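Oxidoreductase, Gfo/Idh/MocA family (Vibrio cholerae, PDB 1XEA) is probably an NAD(P)-dependent oxidoreductase of the Gfo/Idh/MocA family, with a nucleotide-binding Rossmann domain; its substrate is not established. Local coordinates at residues C181-S193 against L197-T209. Numbering follows the deposited sequence.
Sequences CNLDDLHLTYHMS and LARLDVQWQTGDT
Leu186 reaches across to Val202 and Trp204 with its CD1 methyl. Leu186 CD1 lies 3.5 Å from Val202 CG1 and also touches the six-membered part of the indole at CE3. Trp204 lies on the same face as Leu186. Its chi1 of 70° puts CG between the backbone N and the carbonyl carbon, and the far end of the indole leads away from strand 186-193. Further along this face, Leu188 CD2 meets Leu200 CD1 at 3.8 Å. The same Leu200 methyl packs against Tyr190 CB, and Leu188 CD2 lies at the edge of the tyrosine ring. At the far end the selenium of Met192, a selenomethionine, rests 4.0 Å from Leu197 CG. The bends at chi2 and chi3 bring Met192 CE to 3.8 Å from Leu197 N.

The other face is polar. Arg199 stretches out from CG to NE, and its guanidinium has the backbone of Tyr190 and His191 over one face. A salt bridge from Arg199 NH1 to Asp201 OD2 (2.6 Å) holds that group, while Asp201 OD1 is hydrogen-bonded to Ser214 OG.

The two strands form an antiparallel beta hairpin at one end of the chain's large mixed sheet. His187 pairs with Gln203 and Thr189 with Asp201, each through two backbone hydrogen bonds. At His191 the pattern breaks into a classic beta bulge: His191 N bonds to Arg199 O (3.0 Å), but His191 O accepts from Ala198 N (2.9 Å).

Helix 160-175 packs on Leu197, Leu200 and Val202, and helix 286-311 on Leu188 and Leu200. On the polar face, His187 stacks on His187 of a second subunit, and Thr189 packs on Gln205 of that subunit.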
ATOM      1  N   CYS A 181     -26.456  -7.735  25.016  1.00 62.18           N
ATOM      2  CA  CYS A 181     -27.863  -7.730  24.647  1.00 63.02           C
ATOM      3  C   CYS A 181     -28.605  -6.475  25.058  1.00 63.62           C
ATOM      4  O   CYS A 181     -29.829  -6.486  25.147  1.00 64.49           O
ATOM      5  CB  CYS A 181     -28.539  -8.938  25.274  1.00 63.33           C
ATOM      6  SG  CYS A 181     -28.262  -8.996  27.034  1.00 62.29           S
ATOM      7  N   ASN A 182     -27.866  -5.399  25.307  1.00 64.72           N
ATOM      8  CA  ASN A 182     -28.461  -4.129  25.707  1.00 65.83           C
ATOM      9  C   ASN A 182     -27.495  -2.963  25.497  1.00 66.37           C
ATOM     10  O   ASN A 182     -26.552  -3.048  24.705  1.00 67.24           O
ATOM     11  CB  ASN A 182     -28.881  -4.179  27.179  1.00 67.36           C
ATOM     12  CG  ASN A 182     -27.723  -4.507  28.111  1.00 70.03           C
ATOM     13  OD1 ASN A 182     -27.821  -4.312  29.320  1.00 71.47           O
ATOM     14  ND2 ASN A 182     -26.625  -5.014  27.554  1.00 71.84           N
ATOM     15  N   LEU A 183     -27.735  -1.877  26.222  1.00 65.60           N
ATOM     16  CA  LEU A 183     -26.896  -0.694  26.121  1.00 65.52           C
ATOM     17  C   LEU A 183     -26.071  -0.477  27.379  1.00 66.67           C
ATOM     18  O   LEU A 183     -25.512   0.599  27.591  1.00 66.64           O
ATOM     19  CB  LEU A 183     -27.753   0.539  25.854  1.00 63.66           C
ATOM     20  CG  LEU A 183     -28.615   0.510  24.596  1.00 62.63           C
ATOM     21  CD1 LEU A 183     -29.284   1.860  24.466  1.00 62.12           C
ATOM     22  CD2 LEU A 183     -27.778   0.218  23.354  1.00 62.08           C
ATOM     23  N   ASP A 184     -25.993  -1.507  28.213  1.00 67.87           N
ATOM     24  CA  ASP A 184     -25.227  -1.421  29.446  1.00 69.43           C
ATOM     25  C   ASP A 184     -23.767  -1.104  29.189  1.00 69.70           C
ATOM     26  O   ASP A 184     -23.103  -1.775  28.401  1.00 69.95           O
ATOM     27  CB  ASP A 184     -25.322  -2.731  30.221  1.00 72.13           C
ATOM     28  CG  ASP A 184     -26.378  -2.687  31.297  1.00 75.60           C
ATOM     29  OD1 ASP A 184     -27.516  -2.259  30.987  1.00 76.51           O
ATOM     30  OD2 ASP A 184     -26.065  -3.084  32.445  1.00 76.58           O
ATOM     31  N   ASP A 185     -23.273  -0.079  29.872  1.00 69.58           N
ATOM     32  CA  ASP A 185     -21.880   0.335  29.748  1.00 69.17           C
ATOM     33  C   ASP A 185     -21.469   0.406  28.288  1.00 66.84           C
ATOM     34  O   ASP A 185     -20.325   0.106  27.936  1.00 66.73           O
ATOM     35  CB  ASP A 185     -20.968  -0.653  30.483  1.00 72.47           C
ATOM     36  CG  ASP A 185     -21.427  -0.928  31.908  1.00 75.90           C
ATOM     37  OD1 ASP A 185     -21.641   0.046  32.670  1.00 77.15           O
ATOM     38  OD2 ASP A 185     -21.569  -2.121  32.268  1.00 77.97           O
ATOM     39  N   LEU A 186     -22.410   0.808  27.441  1.00 63.47           N
ATOM     40  CA  LEU A 186     -22.157   0.904  26.013  1.00 59.71           C
ATOM     41  C   LEU A 186     -22.286   2.341  25.559  1.00 56.35           C
ATOM     42  O   LEU A 186     -23.156   3.066  26.029  1.00 57.10           O
ATOM     43  CB  LEU A 186     -23.144   0.009  25.260  1.00 60.56           C
ATOM     44  CG  LEU A 186     -23.034  -0.102  23.738  1.00 60.72           C
ATOM     45  CD1 LEU A 186     -23.580  -1.451  23.305  1.00 59.31           C
ATOM     46  CD2 LEU A 186     -23.777   1.042  23.069  1.00 59.12           C
ATOM     47  N   HIS A 187     -21.410   2.750  24.650  1.00 53.31           N
ATOM     48  CA  HIS A 187     -21.421   4.110  24.131  1.00 50.60           C
ATOM     49  C   HIS A 187     -21.932   4.140  22.698  1.00 48.53           C
ATOM     50  O   HIS A 187     -21.257   3.701  21.770  1.00 46.90           O
ATOM     51  CB  HIS A 187     -20.022   4.705  24.190  1.00 51.21           C
ATOM     52  CG  HIS A 187     -19.988   6.186  23.993  1.00 53.87           C
ATOM     53  ND1 HIS A 187     -19.308   6.785  22.952  1.00 53.92           N
ATOM     54  CD2 HIS A 187     -20.526   7.194  24.721  1.00 53.84           C
ATOM     55  CE1 HIS A 187     -19.428   8.097  23.051  1.00 55.08           C
ATOM     56  NE2 HIS A 187     -20.161   8.372  24.115  1.00 55.62           N
ATOM     57  N   LEU A 188     -23.132   4.673  22.531  1.00 46.99           N
ATOM     58  CA  LEU A 188     -23.764   4.751  21.230  1.00 44.82           C
ATOM     59  C   LEU A 188     -23.601   6.156  20.661  1.00 44.97           C
ATOM     60  O   LEU A 188     -23.801   7.146  21.362  1.00 46.26           O
ATOM     61  CB  LEU A 188     -25.234   4.403  21.397  1.00 43.01           C
ATOM     62  CG  LEU A 188     -26.026   3.960  20.182  1.00 44.17           C
ATOM     63  CD1 LEU A 188     -27.426   3.582  20.642  1.00 45.05           C
ATOM     64  CD2 LEU A 188     -26.097   5.061  19.148  1.00 44.17           C
ATOM     65  N   THR A 189     -23.232   6.241  19.390  1.00 44.33           N
ATOM     66  CA  THR A 189     -23.043   7.531  18.737  1.00 43.29           C
ATOM     67  C   THR A 189     -23.592   7.429  17.329  1.00 42.56           C
ATOM     68  O   THR A 189     -23.487   6.381  16.705  1.00 43.49           O
ATOM     69  CB  THR A 189     -21.554   7.885  18.650  1.00 43.73           C
ATOM     70  OG1 THR A 189     -21.042   8.117  19.963  1.00 45.16           O
ATOM     71  CG2 THR A 189     -21.345   9.125  17.811  1.00 44.73           C
ATOM     72  N   TYR A 190     -24.171   8.504  16.816  1.00 42.23           N
ATOM     73  CA  TYR A 190     -24.690   8.448  15.459  1.00 42.31           C
ATOM     74  C   TYR A 190     -24.883   9.838  14.891  1.00 41.86           C
ATOM     75  O   TYR A 190     -24.654  10.834  15.576  1.00 40.35           O
ATOM     76  CB  TYR A 190     -26.003   7.658  15.417  1.00 43.34           C
ATOM     77  CG  TYR A 190     -27.108   8.252  16.247  1.00 46.42           C
ATOM     78  CD1 TYR A 190     -27.858   9.323  15.767  1.00 48.30           C
ATOM     79  CD2 TYR A 190     -27.377   7.778  17.533  1.00 47.53           C
ATOM     80  CE1 TYR A 190     -28.843   9.913  16.541  1.00 49.60           C
ATOM     81  CE2 TYR A 190     -28.365   8.363  18.322  1.00 48.81           C
ATOM     82  CZ  TYR A 190     -29.093   9.432  17.819  1.00 50.09           C
ATOM     83  OH  TYR A 190     -30.064  10.037  18.587  1.00 52.16           O
ATOM     84  N   HIS A 191     -25.275   9.892  13.624  1.00 42.51           N
ATOM     85  CA  HIS A 191     -25.514  11.150  12.938  1.00 43.90           C
ATOM     86  C   HIS A 191     -26.644  10.950  11.953  1.00 45.82           C
ATOM     87  O   HIS A 191     -26.729   9.920  11.292  1.00 45.42           O
ATOM     88  CB  HIS A 191     -24.273  11.605  12.179  1.00 43.03           C
ATOM     89  CG  HIS A 191     -24.457  12.897  11.434  1.00 45.02           C
ATOM     90  ND1 HIS A 191     -24.681  14.100  12.071  1.00 44.54           N
ATOM     91  CD2 HIS A 191     -24.410  13.177  10.109  1.00 43.63           C
ATOM     92  CE1 HIS A 191     -24.757  15.065  11.172  1.00 43.17           C
ATOM     93  NE2 HIS A 191     -24.595  14.533   9.975  1.00 43.03           N
HETATM   94  N   MSE A 192     -27.513  11.946  11.861  1.00 48.83           N
HETATM   95  CA  MSE A 192     -28.642  11.891  10.953  1.00 51.25           C
HETATM   96  C   MSE A 192     -28.436  12.924   9.850  1.00 52.55           C
HETATM   97  O   MSE A 192     -28.304  14.112  10.126  1.00 53.60           O
HETATM   98  CB  MSE A 192     -29.933  12.198  11.712  1.00 52.32           C
HETATM   99  CG  MSE A 192     -30.213  11.293  12.894  1.00 56.50           C
HETATM  100 SE   MSE A 192     -30.853   9.519  12.403  1.00 67.02          SE
HETATM  101  CE  MSE A 192     -32.280  10.026  11.183  1.00 62.04           C
ATOM    102  N   SER A 193     -28.380  12.473   8.603  1.00 55.41           N
ATOM    103  CA  SER A 193     -28.232  13.401   7.490  1.00 57.35           C
ATOM    104  C   SER A 193     -29.626  13.554   6.903  1.00 58.63           C
ATOM    105  O   SER A 193     -30.294  12.561   6.608  1.00 59.00           O
ATOM    106  CB  SER A 193     -27.274  12.866   6.434  1.00 58.82           C
ATOM    107  OG  SER A 193     -27.198  13.769   5.344  1.00 60.39           O
ATOM    108  N   LEU A 197     -30.382   7.987   8.620  1.00 47.24           N
ATOM    109  CA  LEU A 197     -29.239   7.664   9.448  1.00 46.02           C
ATOM    110  C   LEU A 197     -28.046   7.600   8.506  1.00 45.48           C
ATOM    111  O   LEU A 197     -28.064   6.845   7.529  1.00 44.06           O
ATOM    112  CB  LEU A 197     -29.418   6.309  10.130  1.00 44.27           C
ATOM    113  CG  LEU A 197     -28.840   6.185  11.546  1.00 43.55           C
ATOM    114  CD1 LEU A 197     -28.745   4.720  11.901  1.00 42.96           C
ATOM    115  CD2 LEU A 197     -27.484   6.850  11.644  1.00 42.25           C
ATOM    116  N   ALA A 198     -27.025   8.408   8.793  1.00 44.42           N
ATOM    117  CA  ALA A 198     -25.818   8.464   7.976  1.00 44.89           C
ATOM    118  C   ALA A 198     -24.748   7.533   8.547  1.00 45.62           C
ATOM    119  O   ALA A 198     -24.267   6.647   7.843  1.00 46.49           O
ATOM    120  CB  ALA A 198     -25.300   9.902   7.897  1.00 44.09           C
ATOM    121  N   ARG A 199     -24.380   7.726   9.814  1.00 45.22           N
ATOM    122  CA  ARG A 199     -23.382   6.864  10.441  1.00 46.45           C
ATOM    123  C   ARG A 199     -23.775   6.480  11.863  1.00 46.14           C
ATOM    124  O   ARG A 199     -24.371   7.276  12.588  1.00 46.49           O
ATOM    125  CB  ARG A 199     -22.008   7.529  10.480  1.00 46.60           C
ATOM    126  CG  ARG A 199     -21.914   8.561  11.547  1.00 47.68           C
ATOM    127  CD  ARG A 199     -20.511   8.817  12.005  1.00 47.59           C
ATOM    128  NE  ARG A 199     -20.570   9.766  13.109  1.00 48.55           N
ATOM    129  CZ  ARG A 199     -20.987   9.461  14.336  1.00 47.04           C
ATOM    130  NH1 ARG A 199     -21.369   8.227  14.630  1.00 47.50           N
ATOM    131  NH2 ARG A 199     -21.059  10.397  15.271  1.00 47.84           N
ATOM    132  N   LEU A 200     -23.418   5.257  12.252  1.00 45.78           N
ATOM    133  CA  LEU A 200     -23.727   4.707  13.575  1.00 44.35           C
ATOM    134  C   LEU A 200     -22.456   4.112  14.174  1.00 44.25           C
ATOM    135  O   LEU A 200     -21.717   3.406  13.489  1.00 45.76           O
ATOM    136  CB  LEU A 200     -24.793   3.616  13.437  1.00 42.28           C
ATOM    137  CG  LEU A 200     -25.358   2.988  14.702  1.00 42.20           C
ATOM    138  CD1 LEU A 200     -26.069   4.045  15.526  1.00 42.14           C
ATOM    139  CD2 LEU A 200     -26.311   1.873  14.327  1.00 39.64           C
ATOM    140  N   ASP A 201     -22.202   4.396  15.445  1.00 43.83           N
ATOM    141  CA  ASP A 201     -21.009   3.881  16.108  1.00 44.39           C
ATOM    142  C   ASP A 201     -21.297   3.346  17.497  1.00 44.48           C
ATOM    143  O   ASP A 201     -21.532   4.113  18.434  1.00 44.56           O
ATOM    144  CB  ASP A 201     -19.940   4.968  16.199  1.00 46.70           C
ATOM    145  CG  ASP A 201     -19.355   5.329  14.845  1.00 50.04           C
ATOM    146  OD1 ASP A 201     -18.881   4.415  14.138  1.00 51.97           O
ATOM    147  OD2 ASP A 201     -19.363   6.525  14.484  1.00 53.04           O
ATOM    148  N   VAL A 202     -21.269   2.025  17.624  1.00 44.74           N
ATOM    149  CA  VAL A 202     -21.522   1.373  18.898  1.00 45.44           C
ATOM    150  C   VAL A 202     -20.237   0.773  19.429  1.00 47.14           C
ATOM    151  O   VAL A 202     -19.578  -0.020  18.759  1.00 46.95           O
ATOM    152  CB  VAL A 202     -22.569   0.264  18.761  1.00 45.14           C
ATOM    153  CG1 VAL A 202     -22.703  -0.482  20.079  1.00 45.36           C
ATOM    154  CG2 VAL A 202     -23.899   0.863  18.349  1.00 43.82           C
ATOM    155  N   GLN A 203     -19.899   1.147  20.654  1.00 50.23           N
ATOM    156  CA  GLN A 203     -18.680   0.682  21.288  1.00 52.49           C
ATOM    157  C   GLN A 203     -18.875   0.446  22.789  1.00 52.75           C
ATOM    158  O   GLN A 203     -19.482   1.262  23.479  1.00 53.35           O
ATOM    159  CB  GLN A 203     -17.584   1.725  21.038  1.00 54.21           C
ATOM    160  CG  GLN A 203     -16.577   1.873  22.153  1.00 58.07           C
ATOM    161  CD  GLN A 203     -15.450   2.832  21.815  1.00 61.01           C
ATOM    162  OE1 GLN A 203     -14.705   3.249  22.701  1.00 64.13           O
ATOM    163  NE2 GLN A 203     -15.311   3.178  20.533  1.00 60.92           N
ATOM    164  N   TRP A 204     -18.364  -0.677  23.287  1.00 53.02           N
ATOM    165  CA  TRP A 204     -18.463  -0.995  24.708  1.00 53.11           C
ATOM    166  C   TRP A 204     -17.270  -1.844  25.132  1.00 55.40           C
ATOM    167  O   TRP A 204     -16.545  -2.384  24.293  1.00 55.16           O
ATOM    168  CB  TRP A 204     -19.748  -1.754  25.002  1.00 49.50           C
ATOM    169  CG  TRP A 204     -19.762  -3.141  24.469  1.00 46.48           C
ATOM    170  CD1 TRP A 204     -19.498  -4.293  25.158  1.00 45.26           C
ATOM    171  CD2 TRP A 204     -20.148  -3.537  23.152  1.00 46.13           C
ATOM    172  NE1 TRP A 204     -19.704  -5.388  24.347  1.00 44.25           N
ATOM    173  CE2 TRP A 204     -20.097  -4.951  23.110  1.00 45.05           C
ATOM    174  CE3 TRP A 204     -20.513  -2.830  21.997  1.00 46.29           C
ATOM    175  CZ2 TRP A 204     -20.437  -5.675  21.963  1.00 44.59           C
ATOM    176  CZ3 TRP A 204     -20.846  -3.544  20.857  1.00 45.34           C
ATOM    177  CH2 TRP A 204     -20.797  -4.957  20.846  1.00 46.60           C
ATOM    178  N   GLN A 205     -17.071  -1.974  26.438  1.00 57.62           N
ATOM    179  CA  GLN A 205     -15.954  -2.757  26.938  1.00 59.17           C
ATOM    180  C   GLN A 205     -16.384  -3.925  27.836  1.00 59.15           C
ATOM    181  O   GLN A 205     -17.130  -3.738  28.791  1.00 60.34           O
ATOM    182  CB  GLN A 205     -14.982  -1.822  27.668  1.00 58.43           C
ATOM    183  CG  GLN A 205     -13.769  -2.512  28.262  1.00 61.44           C
ATOM    184  CD  GLN A 205     -12.481  -1.712  28.098  1.00 63.45           C
ATOM    185  OE1 GLN A 205     -12.480  -0.478  28.138  1.00 66.19           O
ATOM    186  NE2 GLN A 205     -11.370  -2.421  27.929  1.00 63.01           N
ATOM    187  N   THR A 206     -15.924  -5.130  27.499  1.00 59.46           N
ATOM    188  CA  THR A 206     -16.228  -6.343  28.261  1.00 59.54           C
ATOM    189  C   THR A 206     -14.940  -6.904  28.829  1.00 58.61           C
ATOM    190  O   THR A 206     -14.177  -7.566  28.120  1.00 60.11           O
ATOM    191  CB  THR A 206     -16.846  -7.459  27.380  1.00 60.87           C
ATOM    192  OG1 THR A 206     -18.178  -7.098  26.999  1.00 65.91           O
ATOM    193  CG2 THR A 206     -16.880  -8.789  28.133  1.00 59.68           C
ATOM    194  N   GLY A 207     -14.702  -6.653  30.108  1.00 57.47           N
ATOM    195  CA  GLY A 207     -13.491  -7.156  30.726  1.00 54.89           C
ATOM    196  C   GLY A 207     -12.306  -6.371  30.213  1.00 53.78           C
ATOM    197  O   GLY A 207     -12.262  -5.152  30.350  1.00 53.82           O
ATOM    198  N   ASP A 208     -11.347  -7.063  29.613  1.00 52.59           N
ATOM    199  CA  ASP A 208     -10.166  -6.399  29.095  1.00 51.35           C
ATOM    200  C   ASP A 208     -10.243  -6.261  27.589  1.00 48.91           C
ATOM    201  O   ASP A 208      -9.229  -6.074  26.921  1.00 49.75           O
ATOM    202  CB  ASP A 208      -8.912  -7.188  29.470  1.00 53.76           C
ATOM    203  CG  ASP A 208      -8.802  -7.427  30.956  1.00 55.10           C
ATOM    204  OD1 ASP A 208      -8.880  -6.449  31.727  1.00 55.81           O
ATOM    205  OD2 ASP A 208      -8.640  -8.598  31.352  1.00 58.34           O
ATOM    206  N   THR A 209     -11.448  -6.341  27.052  1.00 46.02           N
ATOM    207  CA  THR A 209     -11.612  -6.246  25.614  1.00 44.65           C
ATOM    208  C   THR A 209     -12.531  -5.111  25.207  1.00 41.84           C
ATOM    209  O   THR A 209     -13.627  -4.981  25.734  1.00 41.54           O
ATOM    210  CB  THR A 209     -12.186  -7.550  25.053  1.00 45.88           C
ATOM    211  OG1 THR A 209     -11.383  -8.652  25.497  1.00 47.26           O
ATOM    212  CG2 THR A 209     -12.201  -7.509  23.534  1.00 46.01           C
TER
HETATM  213  O   HOH W   1     -17.754   0.859  27.656  1.00 25.34           O